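Nitrite oxidoreductase subunit A (PDB 7B04) belongs to the molybdopterin oxidoreductase family as a NarG-like subunit that holds a molybdenum atom, two MD1 groups and an iron/sulfur cluster. Local coordinates at residues B[616-620]-B[665-671]; B[658-664]-B[1055-1061]; B[954-958]-B[1018-1022]. All coordinates share one frame; numbering follows the deposited sequence.

Interaction 1: residues B[616-620]-B[665-671]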
loop_
_atom_site.group_PDB
_atom_site.type_symbol
_atom_site.label_atom_id
_atom_site.label_comp_id
_atom_site.label_asym_id
_atom_site.label_seq_id
_atom_site.Cartn_x
_atom_site.Cartn_y
_atom_site.Cartn_z
ATOM N N TYR B 616 20.469 4.002 21.359
ATOM C CA TYR B 616 20.852 4.409 22.706
ATOM C C TYR B 616 19.904 5.473 23.240
ATOM O O TYR B 616 19.508 5.429 24.411
ATOM C CB TYR B 616 22.297 4.906 22.714
ATOM C CG TYR B 616 23.287 3.823 22.364
ATOM C CD1 TYR B 616 23.650 2.862 23.297
ATOM C CD2 TYR B 616 23.844 3.748 21.095
ATOM C CE1 TYR B 616 24.547 1.863 22.980
ATOM C CE2 TYR B 616 24.743 2.752 20.768
ATOM C CZ TYR B 616 25.091 1.813 21.715
ATOM O OH TYR B 616 25.983 0.817 21.396
ATOM N N TRP B 617 19.516 6.426 22.393
ATOM C CA TRP B 617 18.452 7.355 22.756
ATOM C C TRP B 617 17.170 6.604 23.103
ATOM O O TRP B 617 16.535 6.871 24.130
ATOM C CB TRP B 617 18.211 8.347 21.619
ATOM C CG TRP B 617 16.902 9.042 21.722
ATOM C CD1 TRP B 617 16.569 10.042 22.589
ATOM C CD2 TRP B 617 15.732 8.783 20.939
ATOM N NE1 TRP B 617 15.265 10.426 22.390
ATOM C CE2 TRP B 617 14.729 9.667 21.383
ATOM C CE3 TRP B 617 15.437 7.891 19.905
ATOM C CZ2 TRP B 617 13.456 9.686 20.827
ATOM C CZ3 TRP B 617 14.171 7.911 19.357
ATOM C CH2 TRP B 617 13.198 8.804 19.818
ATOM N N ASN B 618 16.770 5.662 22.243
ATOM C CA ASN B 618 15.575 4.860 22.487
ATOM C C ASN B 618 15.688 4.017 23.749
ATOM O O ASN B 618 14.662 3.592 24.293
ATOM C CB ASN B 618 15.303 3.949 21.290
ATOM C CG ASN B 618 13.865 3.465 21.232
ATOM O OD1 ASN B 618 13.462 2.806 20.276
ATOM N ND2 ASN B 618 13.084 3.796 22.253
ATOM N N HIS B 619 16.906 3.765 24.227
ATOM C CA HIS B 619 17.139 2.989 25.438
ATOM C C HIS B 619 17.067 3.843 26.694
ATOM O O HIS B 619 17.690 3.502 27.709
ATOM C CB HIS B 619 18.492 2.281 25.354
ATOM C CG HIS B 619 18.585 1.060 26.212
ATOM N ND1 HIS B 619 17.967 -0.126 25.885
ATOM C CD2 HIS B 619 19.217 0.843 27.390
ATOM C CE1 HIS B 619 18.218 -1.023 26.819
ATOM N NE2 HIS B 619 18.973 -0.461 27.746
ATOM N N SER B 620 16.340 4.959 26.635
ATOM C CA SER B 620 16.307 5.954 27.706
ATOM C C SER B 620 17.688 6.575 27.892
ATOM O O SER B 620 18.117 6.868 29.010
ATOM C CB SER B 620 15.776 5.367 29.018
ATOM O OG SER B 620 14.397 5.056 28.910
ATOM N N GLN B 665 7.229 6.642 26.314
ATOM C CA GLN B 665 8.361 6.817 27.219
ATOM C C GLN B 665 9.278 7.930 26.731
ATOM O O GLN B 665 9.777 8.735 27.530
ATOM C CB GLN B 665 9.144 5.515 27.317
ATOM C CG GLN B 665 10.202 5.433 28.394
ATOM C CD GLN B 665 9.663 5.693 29.776
ATOM O OE1 GLN B 665 8.760 5.009 30.233
ATOM N NE2 GLN B 665 10.242 6.650 30.464
ATOM N N MET B 666 9.512 7.990 25.416
ATOM C CA MET B 666 10.390 9.014 24.862
ATOM C C MET B 666 9.813 10.403 25.093
ATOM O O MET B 666 10.541 11.336 25.449
ATOM C CB MET B 666 10.609 8.764 23.370
ATOM C CG MET B 666 11.310 7.455 23.042
ATOM S SD MET B 666 13.016 7.398 23.618
ATOM C CE MET B 666 12.880 6.214 24.954
ATOM N N LEU B 667 8.502 10.555 24.902
ATOM C CA LEU B 667 7.862 11.855 25.058
ATOM C C LEU B 667 7.731 12.262 26.518
ATOM O O LEU B 667 7.837 13.452 26.836
ATOM C CB LEU B 667 6.481 11.838 24.398
ATOM C CG LEU B 667 6.486 11.617 22.886
ATOM C CD1 LEU B 667 5.068 11.496 22.350
ATOM C CD2 LEU B 667 7.231 12.748 22.208
ATOM N N LYS B 668 7.503 11.301 27.415
ATOM C CA LYS B 668 7.215 11.605 28.812
ATOM C C LYS B 668 8.470 11.763 29.664
ATOM O O LYS B 668 8.539 12.678 30.492
ATOM C CB LYS B 668 6.323 10.513 29.408
ATOM C CG LYS B 668 6.034 10.668 30.891
ATOM C CD LYS B 668 5.158 11.878 31.155
ATOM C CE LYS B 668 4.792 11.979 32.624
ATOM N NZ LYS B 668 4.016 13.217 32.916
ATOM N N ASN B 669 9.469 10.896 29.491
ATOM C CA ASN B 669 10.590 10.854 30.418
ATOM C C ASN B 669 11.956 11.071 29.781
ATOM O O ASN B 669 12.928 11.262 30.519
ATOM C CB ASN B 669 10.616 9.519 31.170
ATOM C CG ASN B 669 9.291 9.196 31.844
ATOM O OD1 ASN B 669 8.708 8.140 31.600
ATOM N ND2 ASN B 669 8.827 10.086 32.718
ATOM N N VAL B 670 12.078 11.000 28.457
ATOM C CA VAL B 670 13.366 11.133 27.778
ATOM C C VAL B 670 13.508 12.501 27.115
ATOM O O VAL B 670 14.450 13.243 27.396
ATOM C CB VAL B 670 13.580 9.990 26.762
ATOM C CG1 VAL B 670 14.897 10.184 26.021
ATOM C CG2 VAL B 670 13.563 8.651 27.474
ATOM N N ASN B 671 12.577 12.853 26.231
ATOM C CA ASN B 671 12.664 14.066 25.425
ATOM C C ASN B 671 12.560 15.379 26.206
ATOM O O ASN B 671 13.114 16.384 25.741
ATOM C CB ASN B 671 11.599 14.042 24.325
ATOM C CG ASN B 671 11.909 13.023 23.243
ATOM O OD1 ASN B 671 13.056 12.607 23.079
ATOM N ND2 ASN B 671 10.889 12.623 22.494
#
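Trp-617 presents two different surfaces to 665-671: a face to the sulfur of Met-666 and the pyrrole edge to the amide of Asn-671. The Met-666 SD stands 3.8 Å from the centroid of the six-membered ring of Trp-617, only 21° off the ring normal, a Met-aromatic contact. The Met-666 chain bends at chi2 and again at chi3, which carries the sulfur over the indole and turns CE toward the carbonyl of Asn-618. At the edge, Trp-617 NE1 donates to Asn-671 OD1 at 3.2 Å with an N-H...O angle of 150°; indole and amide are nearly coplanar, 8° apart, and the N-H meets the oxygen in its carbonyl plane. Helix 663-670 carries a wider, pi-type turn here, with Asn-671 N bonded to Met-666 O, and packs in this way against helix 615-618. Val-670 splits its branches between two neighbours: CG1 meets the indole obliquely, 3.8 Å from Trp-617 CD1, while CG2 lies 3.9 Å from Ser-620 CA, just past the end of helix 615-618. Asn-618 crosses Met-666 at about a right angle, its ND2 hydrogen-bonded to Lys-661 O.

Interaction 2: residues B[658-664]-B[1055-1061]. With MD1 (phosphoric acid 4-(2-amino-4-oxo-3,4,5,6,-tetrahydro-pteridin-6-yl)-2-hydroxy-3,4-dimercapto-but-3-en-yl ester guanylate ester), chain C.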
loop_
_atom_site.group_PDB
_atom_site.type_symbol
_atom_site.label_atom_id
_atom_site.label_comp_id
_atom_site.label_asym_id
_atom_site.label_seq_id
_atom_site.Cartn_x
_atom_site.Cartn_y
_atom_site.Cartn_z
ATOM N N ASN B 658 7.617 10.088 15.974
ATOM C CA ASN B 658 6.381 9.348 15.744
ATOM C C ASN B 658 6.664 7.870 15.518
ATOM O O ASN B 658 5.972 7.007 16.072
ATOM C CB ASN B 658 5.628 9.948 14.555
ATOM C CG ASN B 658 4.312 9.250 14.274
ATOM O OD1 ASN B 658 3.245 9.772 14.599
ATOM N ND2 ASN B 658 4.375 8.082 13.641
ATOM N N ASN B 659 7.683 7.558 14.722
ATOM C CA ASN B 659 8.011 6.171 14.425
ATOM C C ASN B 659 9.004 5.578 15.414
ATOM O O ASN B 659 9.372 4.406 15.272
ATOM C CB ASN B 659 8.574 6.046 13.005
ATOM C CG ASN B 659 7.572 6.445 11.943
ATOM O OD1 ASN B 659 6.372 6.213 12.088
ATOM N ND2 ASN B 659 8.062 7.040 10.863
ATOM N N ALA B 660 9.451 6.349 16.401
ATOM C CA ALA B 660 10.351 5.799 17.401
ATOM C C ALA B 660 9.641 4.753 18.243
ATOM O O ALA B 660 8.449 4.863 18.543
ATOM C CB ALA B 660 10.882 6.897 18.317
ATOM N N LYS B 661 10.396 3.742 18.647
ATOM C CA LYS B 661 9.856 2.635 19.416
ATOM C C LYS B 661 9.853 3.017 20.888
ATOM O O LYS B 661 10.799 3.645 21.376
ATOM C CB LYS B 661 10.663 1.370 19.149
ATOM C CG LYS B 661 10.866 1.188 17.661
ATOM C CD LYS B 661 11.981 0.237 17.336
ATOM C CE LYS B 661 12.631 0.657 16.038
ATOM N NZ LYS B 661 12.907 -0.514 15.159
ATOM N N HIS B 662 8.777 2.637 21.583
ATOM C CA HIS B 662 8.554 2.986 22.986
ATOM C C HIS B 662 8.340 4.500 23.081
ATOM O O HIS B 662 8.931 5.185 23.915
ATOM C CB HIS B 662 9.717 2.523 23.874
ATOM C CG HIS B 662 9.310 2.102 25.251
ATOM N ND1 HIS B 662 8.517 2.880 26.063
ATOM C CD2 HIS B 662 9.613 0.996 25.973
ATOM C CE1 HIS B 662 8.337 2.269 27.221
ATOM N NE2 HIS B 662 8.991 1.123 27.192
ATOM N N VAL B 663 7.450 5.002 22.218
ATOM C CA VAL B 663 7.381 6.432 21.922
ATOM C C VAL B 663 6.927 7.235 23.135
ATOM O O VAL B 663 7.457 8.317 23.410
ATOM C CB VAL B 663 6.472 6.682 20.701
ATOM C CG1 VAL B 663 5.060 6.174 20.951
ATOM C CG2 VAL B 663 6.443 8.160 20.359
ATOM N N TYR B 664 5.943 6.729 23.877
ATOM C CA TYR B 664 5.380 7.519 24.966
ATOM C C TYR B 664 6.342 7.623 26.144
ATOM O O TYR B 664 6.282 8.595 26.902
ATOM C CB TYR B 664 4.017 6.949 25.355
ATOM C CG TYR B 664 2.990 7.217 24.272
ATOM C CD1 TYR B 664 2.462 8.490 24.091
ATOM C CD2 TYR B 664 2.581 6.212 23.402
ATOM C CE1 TYR B 664 1.539 8.751 23.093
ATOM C CE2 TYR B 664 1.657 6.464 22.397
ATOM C CZ TYR B 664 1.139 7.736 22.248
ATOM O OH TYR B 664 0.221 7.996 21.256
ATOM N N SER B 1055 -0.867 4.215 20.433
ATOM C CA SER B 1055 -0.281 3.894 19.142
ATOM C C SER B 1055 0.200 2.453 19.162
ATOM O O SER B 1055 0.253 1.806 20.210
ATOM C CB SER B 1055 0.871 4.844 18.796
ATOM O OG SER B 1055 1.521 4.431 17.609
ATOM N N GLN B 1056 0.582 1.965 17.981
ATOM C CA GLN B 1056 1.219 0.659 17.882
ATOM C C GLN B 1056 2.565 0.634 18.590
ATOM O O GLN B 1056 3.126 -0.451 18.786
ATOM C CB GLN B 1056 1.390 0.266 16.412
ATOM C CG GLN B 1056 2.672 0.780 15.781
ATOM C CD GLN B 1056 2.571 2.226 15.342
ATOM O OE1 GLN B 1056 1.610 2.923 15.669
ATOM N NE2 GLN B 1056 3.572 2.691 14.607
ATOM N N GLN B 1057 3.092 1.796 18.976
ATOM C CA GLN B 1057 4.333 1.886 19.727
ATOM C C GLN B 1057 4.098 1.970 21.233
ATOM O O GLN B 1057 5.029 2.295 21.976
ATOM C CB GLN B 1057 5.128 3.117 19.278
ATOM C CG GLN B 1057 5.661 3.150 17.838
ATOM C CD GLN B 1057 6.599 2.011 17.464
ATOM O OE1 GLN B 1057 6.389 0.854 17.820
ATOM N NE2 GLN B 1057 7.661 2.352 16.747
ATOM N N SER B 1058 2.879 1.692 21.699
ATOM C CA SER B 1058 2.619 1.602 23.130
ATOM C C SER B 1058 3.018 0.259 23.727
ATOM O O SER B 1058 3.132 0.153 24.953
ATOM C CB SER B 1058 1.136 1.864 23.414
ATOM O OG SER B 1058 0.769 3.183 23.053
ATOM N N ILE B 1059 3.233 -0.759 22.897
ATOM C CA ILE B 1059 3.548 -2.101 23.377
ATOM C C ILE B 1059 4.888 -2.562 22.819
ATOM O O ILE B 1059 5.084 -3.753 22.551
ATOM C CB ILE B 1059 2.420 -3.083 23.009
ATOM C CG1 ILE B 1059 2.010 -2.915 21.541
ATOM C CG2 ILE B 1059 1.215 -2.865 23.910
ATOM C CD1 ILE B 1059 2.723 -3.838 20.574
ATOM N N THR B 1060 5.828 -1.636 22.672
ATOM C CA THR B 1060 7.105 -1.919 22.037
ATOM C C THR B 1060 8.232 -1.332 22.874
ATOM O O THR B 1060 8.033 -0.405 23.664
ATOM C CB THR B 1060 7.151 -1.347 20.616
ATOM O OG1 THR B 1060 8.314 -1.832 19.936
ATOM C CG2 THR B 1060 7.207 0.151 20.677
ATOM N N ARG B 1061 9.424 -1.903 22.711
ATOM C CA ARG B 1061 10.548 -1.560 23.569
ATOM C C ARG B 1061 11.865 -1.739 22.830
ATOM O O ARG B 1061 11.962 -2.482 21.849
ATOM C CB ARG B 1061 10.556 -2.429 24.830
ATOM C CG ARG B 1061 11.837 -2.420 25.603
ATOM C CD ARG B 1061 11.925 -3.268 26.833
ATOM N NE ARG B 1061 13.139 -2.795 27.468
ATOM C CZ ARG B 1061 13.171 -1.732 28.256
ATOM N NH1 ARG B 1061 12.049 -1.081 28.540
ATOM N NH2 ARG B 1061 14.317 -1.318 28.758
HETATM P PB MD1 C . 11.051 6.640 8.776
HETATM O O3B MD1 C . 9.653 6.534 7.916
HETATM O O1B MD1 C . 10.803 7.540 9.961
HETATM O O2B MD1 C . 12.121 7.250 7.903
HETATM O O3A MD1 C . 11.586 5.169 9.307
HETATM C C10 MD1 C . 11.179 3.972 8.709
HETATM C C11 MD1 C . 11.003 2.885 9.809
HETATM O O11 MD1 C . 9.452 2.805 10.224
HETATM C C12 MD1 C . 11.490 1.710 9.408
HETATM S S12 MD1 C . 12.085 1.546 7.699
HETATM C C13 MD1 C . 11.618 0.425 10.278
HETATM S S13 MD1 C . 12.325 -0.993 9.389
HETATM C C14 MD1 C . 11.244 0.200 11.667
HETATM N N15 MD1 C . 9.961 -0.757 11.601
HETATM C C16 MD1 C . 9.194 -0.852 12.781
HETATM C C15 MD1 C . 8.162 -1.918 12.881
HETATM O O14 MD1 C . 8.010 -2.673 11.981
HETATM N N17 MD1 C . 7.328 -2.036 14.107
HETATM C C17 MD1 C . 7.525 -1.047 15.275
HETATM N N16 MD1 C . 6.713 -1.167 16.472
HETATM N N18 MD1 C . 8.570 0.038 15.188
HETATM C C20 MD1 C . 9.391 0.170 14.013
HETATM N N8 MD1 C . 10.342 1.201 13.980
HETATM C C7 MD1 C . 11.160 1.365 12.617
HETATM P PA MD1 C . 8.981 7.813 7.116
HETATM O O1A MD1 C . 8.162 7.329 5.945
HETATM O O2A MD1 C . 8.095 8.536 8.087
HETATM O "O5'" MD1 C . 10.080 8.924 6.602
HETATM C "C5'" MD1 C . 9.597 9.902 5.723
HETATM C "C4'" MD1 C . 9.261 11.225 6.494
HETATM O "O4'" MD1 C . 9.934 12.430 5.777
HETATM C "C1'" MD1 C . 8.787 13.132 4.989
HETATM N N9 MD1 C . 9.185 13.390 3.577
HETATM C C4 MD1 C . 10.147 14.264 3.336
HETATM N N3 MD1 C . 10.970 15.092 4.253
HETATM C C2 MD1 C . 11.981 15.985 3.702
HETATM N N2 MD1 C . 12.779 16.788 4.601
HETATM N N1 MD1 C . 12.194 16.074 2.281
HETATM C C6 MD1 C . 11.398 15.274 1.405
HETATM O O6 MD1 C . 11.568 15.343 0.235
HETATM C C5 MD1 C . 10.334 14.334 1.988
HETATM N N7 MD1 C . 9.473 13.496 1.421
HETATM C C8 MD1 C . 8.752 12.903 2.398
HETATM C "C2'" MD1 C . 7.788 12.345 5.050
HETATM O "O2'" MD1 C . 6.548 13.110 5.120
HETATM C "C3'" MD1 C . 8.008 11.472 6.441
HETATM O "O3'" MD1 C . 7.591 12.278 7.582
#
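Gln-1057 drives the middle of its side chain against the backbone of 658-664 and delivers its amide to the pterin of MD1. CG lies beside the backbone N (chi1 -65°), and the bend at chi2 turns the amide round toward the ligand. There the amide works as a matched pair: Gln-1057 NE2 donates to MD1 N18 at 2.9 Å, while OE1 accepts from the amino group N16, at a modelled distance too short to be taken literally at this resolution. NE2 also makes a weak bond to Asn-659 O, 3.1 Å away. Val-663 crosses the root of the same side chain at about a right angle, its CG1 3.5 Å from Gln-1057 CB.

His-662, at the N-cap position of helix 663-670, lies side by side with Arg-1061, both pointing the same way. The ring offers an edge to the backbone, CD2 3.6 Å from Arg-1061 CA, and stands almost perpendicular to the guanidinium, which is salt-bridged to Asp-983 and makes a cation-pi contact with Trp-882. Tyr-664 comes edge-on as well, CE2 3.9 Å from Ser-1055 N, and its hydroxyl is bonded to Ser-1025 O. The segment 1055-1061 is tied in on itself: Ser-1055 N donates to Ser-1058 OG, which is also bonded to Ser-999 O.

Asn-659 reaches the diphosphate in the middle of MD1, ND2 donating to the phosphate oxygen MD1 O1B at 2.9 Å and 159°. Two segments far apart in sequence thus meet at one MD1, in a pocket of this molybdopterin oxidoreductase. The Gln-1057 amide matches the aminopyrimidine edge with a donor and an acceptor, which probably favours the modelled way round.

Interaction 3: residues B[954-958]-B[1018-1022]. With MD1 (phosphoric acid 4-(2-amino-4-oxo-3,4,5,6,-tetrahydro-pteridin-6-yl)-2-hydroxy-3,4-dimercapto-but-3-en-yl ester guanylate ester), chain C.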
loop_
_atom_site.group_PDB
_atom_site.type_symbol
_atom_site.label_atom_id
_atom_site.label_comp_id
_atom_site.label_asym_id
_atom_site.label_seq_id
_atom_site.Cartn_x
_atom_site.Cartn_y
_atom_site.Cartn_z
ATOM N N GLU B 954 -9.393 4.073 10.532
ATOM C CA GLU B 954 -8.832 3.776 11.848
ATOM C C GLU B 954 -7.923 2.561 11.743
ATOM O O GLU B 954 -8.157 1.667 10.931
ATOM C CB GLU B 954 -9.884 3.549 12.941
ATOM C CG GLU B 954 -11.193 2.947 12.520
ATOM C CD GLU B 954 -12.105 2.741 13.705
ATOM O OE1 GLU B 954 -11.575 2.614 14.826
ATOM O OE2 GLU B 954 -13.341 2.727 13.526
ATOM N N HIS B 955 -6.895 2.528 12.583
ATOM C CA HIS B 955 -5.966 1.409 12.600
ATOM C C HIS B 955 -6.583 0.221 13.330
ATOM O O HIS B 955 -7.404 0.386 14.236
ATOM C CB HIS B 955 -4.662 1.836 13.271
ATOM C CG HIS B 955 -3.472 1.037 12.852
ATOM N ND1 HIS B 955 -2.839 1.223 11.643
ATOM C CD2 HIS B 955 -2.784 0.064 13.494
ATOM C CE1 HIS B 955 -1.818 0.388 11.551
ATOM N NE2 HIS B 955 -1.764 -0.325 12.662
ATOM N N GLN B 956 -6.181 -0.983 12.921
ATOM C CA GLN B 956 -6.819 -2.218 13.359
ATOM C C GLN B 956 -5.772 -3.236 13.795
ATOM O O GLN B 956 -4.614 -3.189 13.371
ATOM C CB GLN B 956 -7.692 -2.817 12.245
ATOM C CG GLN B 956 -6.909 -3.271 11.018
ATOM C CD GLN B 956 -7.806 -3.749 9.891
ATOM O OE1 GLN B 956 -9.029 -3.773 10.022
ATOM N NE2 GLN B 956 -7.198 -4.134 8.774
ATOM N N ILE B 957 -6.195 -4.160 14.659
ATOM C CA ILE B 957 -5.359 -5.264 15.118
ATOM C C ILE B 957 -5.975 -6.580 14.664
ATOM O O ILE B 957 -7.192 -6.777 14.759
ATOM C CB ILE B 957 -5.167 -5.256 16.652
ATOM C CG1 ILE B 957 -4.261 -6.414 17.076
ATOM C CG2 ILE B 957 -6.502 -5.349 17.377
ATOM C CD1 ILE B 957 -3.871 -6.388 18.536
ATOM N N HIS B 958 -5.135 -7.471 14.141
ATOM C CA HIS B 958 -5.579 -8.786 13.704
ATOM C C HIS B 958 -5.501 -9.766 14.869
ATOM O O HIS B 958 -4.495 -9.808 15.584
ATOM C CB HIS B 958 -4.712 -9.287 12.549
ATOM C CG HIS B 958 -4.963 -8.589 11.249
ATOM N ND1 HIS B 958 -5.550 -9.214 10.170
ATOM C CD2 HIS B 958 -4.715 -7.317 10.858
ATOM C CE1 HIS B 958 -5.642 -8.359 9.166
ATOM N NE2 HIS B 958 -5.143 -7.201 9.558
ATOM N N MET B 1018 -0.460 -5.830 14.023
ATOM C CA MET B 1018 -0.789 -4.448 13.717
ATOM C C MET B 1018 0.205 -3.957 12.680
ATOM O O MET B 1018 1.410 -4.160 12.838
ATOM C CB MET B 1018 -0.726 -3.557 14.965
ATOM C CG MET B 1018 -1.676 -3.950 16.082
ATOM S SD MET B 1018 -1.666 -2.763 17.441
ATOM C CE MET B 1018 -0.066 -3.091 18.173
ATOM N N LYS B 1019 -0.286 -3.314 11.627
ATOM C CA LYS B 1019 0.631 -2.792 10.629
ATOM C C LYS B 1019 1.386 -1.613 11.232
ATOM O O LYS B 1019 0.884 -0.909 12.112
ATOM C CB LYS B 1019 -0.113 -2.404 9.353
ATOM C CG LYS B 1019 -0.576 -3.613 8.543
ATOM C CD LYS B 1019 0.613 -4.458 8.099
ATOM C CE LYS B 1019 0.185 -5.602 7.194
ATOM N NZ LYS B 1019 1.312 -6.511 6.843
ATOM N N HIS B 1020 2.604 -1.401 10.758
ATOM C CA HIS B 1020 3.506 -0.444 11.384
ATOM C C HIS B 1020 3.219 0.962 10.882
ATOM O O HIS B 1020 2.852 1.147 9.719
ATOM C CB HIS B 1020 4.964 -0.811 11.091
ATOM C CG HIS B 1020 5.937 0.251 11.501
ATOM N ND1 HIS B 1020 5.989 0.741 12.788
ATOM C CD2 HIS B 1020 6.893 0.914 10.807
ATOM C CE1 HIS B 1020 6.925 1.669 12.866
ATOM N NE2 HIS B 1020 7.493 1.790 11.681
ATOM N N SER B 1021 3.333 1.950 11.784
ATOM C CA SER B 1021 3.192 3.354 11.391
ATOM C C SER B 1021 1.879 3.898 10.854
ATOM O O SER B 1021 1.665 4.047 9.646
ATOM C CB SER B 1021 4.271 3.760 10.435
ATOM O OG SER B 1021 5.356 4.332 11.126
ATOM N N ALA B 1022 0.971 4.091 11.780
ATOM C CA ALA B 1022 -0.050 5.110 11.681
ATOM C C ALA B 1022 0.385 6.365 12.448
ATOM O O ALA B 1022 1.341 6.337 13.229
ATOM C CB ALA B 1022 -1.341 4.524 12.216
HETATM P PB MD1 C . 11.051 6.640 8.776
HETATM O O3B MD1 C . 9.653 6.534 7.916
HETATM O O1B MD1 C . 10.803 7.540 9.961
HETATM O O2B MD1 C . 12.121 7.250 7.903
HETATM O O3A MD1 C . 11.586 5.169 9.307
HETATM C C10 MD1 C . 11.179 3.972 8.709
HETATM C C11 MD1 C . 11.003 2.885 9.809
HETATM O O11 MD1 C . 9.452 2.805 10.224
HETATM C C12 MD1 C . 11.490 1.710 9.408
HETATM S S12 MD1 C . 12.085 1.546 7.699
HETATM C C13 MD1 C . 11.618 0.425 10.278
HETATM S S13 MD1 C . 12.325 -0.993 9.389
HETATM C C14 MD1 C . 11.244 0.200 11.667
HETATM N N15 MD1 C . 9.961 -0.757 11.601
HETATM C C16 MD1 C . 9.194 -0.852 12.781
HETATM C C15 MD1 C . 8.162 -1.918 12.881
HETATM O O14 MD1 C . 8.010 -2.673 11.981
HETATM N N17 MD1 C . 7.328 -2.036 14.107
HETATM C C17 MD1 C . 7.525 -1.047 15.275
HETATM N N16 MD1 C . 6.713 -1.167 16.472
HETATM N N18 MD1 C . 8.570 0.038 15.188
HETATM C C20 MD1 C . 9.391 0.170 14.013
HETATM N N8 MD1 C . 10.342 1.201 13.980
HETATM C C7 MD1 C . 11.160 1.365 12.617
HETATM P PA MD1 C . 8.981 7.813 7.116
HETATM O O1A MD1 C . 8.162 7.329 5.945
HETATM O O2A MD1 C . 8.095 8.536 8.087
HETATM O "O5'" MD1 C . 10.080 8.924 6.602
HETATM C "C5'" MD1 C . 9.597 9.902 5.723
HETATM C "C4'" MD1 C . 9.261 11.225 6.494
HETATM O "O4'" MD1 C . 9.934 12.430 5.777
HETATM C "C1'" MD1 C . 8.787 13.132 4.989
HETATM N N9 MD1 C . 9.185 13.390 3.577
HETATM C C4 MD1 C . 10.147 14.264 3.336
HETATM N N3 MD1 C . 10.970 15.092 4.253
HETATM C C2 MD1 C . 11.981 15.985 3.702
HETATM N N2 MD1 C . 12.779 16.788 4.601
HETATM N N1 MD1 C . 12.194 16.074 2.281
HETATM C C6 MD1 C . 11.398 15.274 1.405
HETATM O O6 MD1 C . 11.568 15.343 0.235
HETATM C C5 MD1 C . 10.334 14.334 1.988
HETATM N N7 MD1 C . 9.473 13.496 1.421
HETATM C C8 MD1 C . 8.752 12.903 2.398
HETATM C "C2'" MD1 C . 7.788 12.345 5.050
HETATM O "O2'" MD1 C . 6.548 13.110 5.120
HETATM C "C3'" MD1 C . 8.008 11.472 6.441
HETATM O "O3'" MD1 C . 7.591 12.278 7.582
#
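His-955 turns the edge of its imidazole to the backbone of 1018-1022, NE2 donating to Lys-1019 O at 2.8 Å. The oxygen lies near the ring plane, but the N-H...O angle is only 121°, so the bond is weak. CG anti to the backbone N (chi1 -155°) carries the ring across to the other segment, where the methyl of Ala-1022 sits 3.7 Å from ND1 and Met-1018 CB is also close to the ring edge. Apolar packing continues along the strand: Ile-957 and Met-1018 cross obliquely, with Ile-957 CG1 3.7 Å from Met-1018 CG, both touching Leu-1003.

The next shell holds these groups in place. Strand 956-959 runs antiparallel to 1015-1018 in a six-stranded sheet that closes on itself, consistent with the C-terminal beta-barrel domain of this family. The His-955 ring meets the ring of Phe-1051, the two planes inclined to each other, and its backbone is bonded to Ser-1050. Lys-1019 sends its amine away from the contact, to a salt bridge with Glu-311 and a hydrogen bond to Lys-917 O.

On leaving the sheet, the chain turns His-1020 to MD1. One face of its imidazole lies on the MD1 pterin, with C16 3.3 Å above the ring centre; Ser-1021 OG is over the opposite face. NE2 meanwhile donates in the ring plane to MD1 O11 at 2.6 Å and 143°.

Each of the two histidines therefore offers an N-H at its edge, one to a backbone carbonyl and one to the ligand. The first, a weak bond, lies at the residue just before His-1020, consistent with the loop after strand 1015-1018 being steadied where it turns to the pterin.

How the interactions relate
All three contacts are largely buried, though His-955 and Lys-1019 leave interaction 3 partly exposed, and their chemistry differs with place. Interaction 1, which does not touch MD1, relies on sulfur, an indole and aliphatic branches, with one indole-to-amide hydrogen bond; interaction 2 combines side-chain packing with amide bonds to the pterin and phosphate; interaction 3 has apolar sheet packing on one side and a ligand-facing histidine on the other. Interactions 1 and 2 share helix 663-670 and touch directly, the Trp-617 ring packing on Ala-660. Interactions 2 and 3 meet where Asn-658 approaches Ala-1022, and both hold the same MD1. Interactions 1 and 3 do not touch, their nearest atoms about 10 Å apart, so interaction 2 bridges them.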